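Local coordinates for protein VAL-1 (PDB 3GNE) that cleaves the polysaccharide alginate by beta-elimination as a family 14 polysaccharide lyase, at residues Ser29-Thr32 with Lys37-Val40. Sequence-based numbering, arbitrary orientation.
Sequences SAVT and KRVV
The carbonyl O of Thr32 accepts a hydrogen bond from the backbone N of Val39 at 2.8 Å, nearly straight (176°), and a long CA-H...O contact from Arg38 CA at 3.5 Å. In return Thr32 N donates to Val39 O at 2.9 Å, making Thr32 and Val39 a hydrogen-bonded pair of the antiparallel beta hairpin formed by strands 30-34 and 37-44. In the beta-sandwich (jelly-roll) fold of family 14 polysaccharide lyases, strand 231-241 pairs with strand 37-44. On the face carrying Thr32 and Val39, the side chains lie alongside each other; their torsions (chi1 -170° and -52°) turn the CG2 methyls together, 3.7 Å apart. Partly exposed Thr32 thus gives Val39 a methyl while also carrying a hydroxyl. Val31 and Val40 form the adjoining non-hydrogen-bonded pair and use the other face, where their CG2 methyls meet at 4.0 Å. Beta-branching favours the extended backbone, and both apolar forks pack on Leu9, buried Val40 also on Phe59. Arg38 is long enough to reach over strand 30-34: a bend at chi2 lays its guanidinium against Val31 and the Thr32 backbone, while NH1 is hydrogen-bonded to Thr33 OG1. Val31 CG1 lies over one guanidinium face, 3.7 Å from Arg38 NE.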
loop_
_atom_site.group_PDB
_atom_site.type_symbol
_atom_site.label_atom_id
_atom_site.label_comp_id
_atom_site.label_asym_id
_atom_site.label_seq_id
_atom_site.Cartn_x
_atom_site.Cartn_y
_atom_site.Cartn_z
ATOM N N SER A 29 -5.581 4.609 16.849
ATOM C CA SER A 29 -4.136 4.367 16.782
ATOM C C SER A 29 -3.351 5.523 17.394
ATOM O O SER A 29 -3.920 6.589 17.650
ATOM C CB SER A 29 -3.734 4.141 15.332
ATOM O OG SER A 29 -4.419 2.981 14.808
ATOM N N ALA A 30 -2.042 5.319 17.578
ATOM C CA ALA A 30 -1.258 6.354 18.202
ATOM C C ALA A 30 0.216 6.224 17.822
ATOM O O ALA A 30 0.746 5.122 17.716
ATOM C CB ALA A 30 -1.363 6.285 19.744
ATOM N N VAL A 31 0.848 7.372 17.641
ATOM C CA VAL A 31 2.306 7.396 17.584
ATOM C C VAL A 31 2.858 7.183 18.990
ATOM O O VAL A 31 2.453 7.827 19.949
ATOM C CB VAL A 31 2.815 8.743 16.984
ATOM C CG1 VAL A 31 4.319 8.877 17.032
ATOM C CG2 VAL A 31 2.355 8.826 15.540
ATOM N N THR A 32 3.786 6.236 19.118
ATOM C CA THR A 32 4.322 5.866 20.428
ATOM C C THR A 32 5.672 5.261 20.203
ATOM O O THR A 32 6.237 5.294 19.103
ATOM C CB THR A 32 3.315 4.940 21.141
ATOM O OG1 THR A 32 3.712 4.765 22.509
ATOM C CG2 THR A 32 3.252 3.574 20.472
ATOM N N LYS A 37 11.793 1.970 19.136
ATOM C CA LYS A 37 11.531 2.667 17.890
ATOM C C LYS A 37 10.316 3.568 17.999
ATOM O O LYS A 37 9.403 3.303 18.828
ATOM C CB LYS A 37 11.248 1.669 16.764
ATOM C CG LYS A 37 12.363 0.656 16.521
ATOM C CD LYS A 37 11.890 -0.388 15.510
ATOM C CE LYS A 37 12.911 -1.521 15.360
ATOM N NZ LYS A 37 14.136 -1.013 14.680
ATOM N N ARG A 38 10.315 4.619 17.150
ATOM C CA ARG A 38 9.130 5.483 17.089
ATOM C C ARG A 38 8.188 4.813 16.095
ATOM O O ARG A 38 8.668 4.585 14.980
ATOM C CB ARG A 38 9.517 6.913 16.682
ATOM C CG ARG A 38 8.427 7.904 17.060
ATOM C CD ARG A 38 8.395 8.118 18.566
ATOM N NE ARG A 38 7.462 9.140 18.980
ATOM C CZ ARG A 38 6.725 9.239 20.073
ATOM N NH1 ARG A 38 6.755 8.328 21.020
ATOM N NH2 ARG A 38 5.905 10.261 20.292
ATOM N N VAL A 39 6.985 4.472 16.515
ATOM C CA VAL A 39 6.091 3.676 15.698
ATOM C C VAL A 39 4.698 4.273 15.713
ATOM O O VAL A 39 4.370 5.139 16.502
ATOM C CB VAL A 39 5.996 2.232 16.278
ATOM C CG1 VAL A 39 7.384 1.639 16.489
ATOM C CG2 VAL A 39 5.189 2.213 17.564
ATOM N N VAL A 40 3.847 3.741 14.800
ATOM C CA VAL A 40 2.409 3.900 14.992
ATOM C C VAL A 40 1.896 2.546 15.482
ATOM O O VAL A 40 2.119 1.508 14.854
ATOM C CB VAL A 40 1.664 4.319 13.715
ATOM C CG1 VAL A 40 0.189 4.549 14.059
ATOM C CG2 VAL A 40 2.260 5.590 13.128
#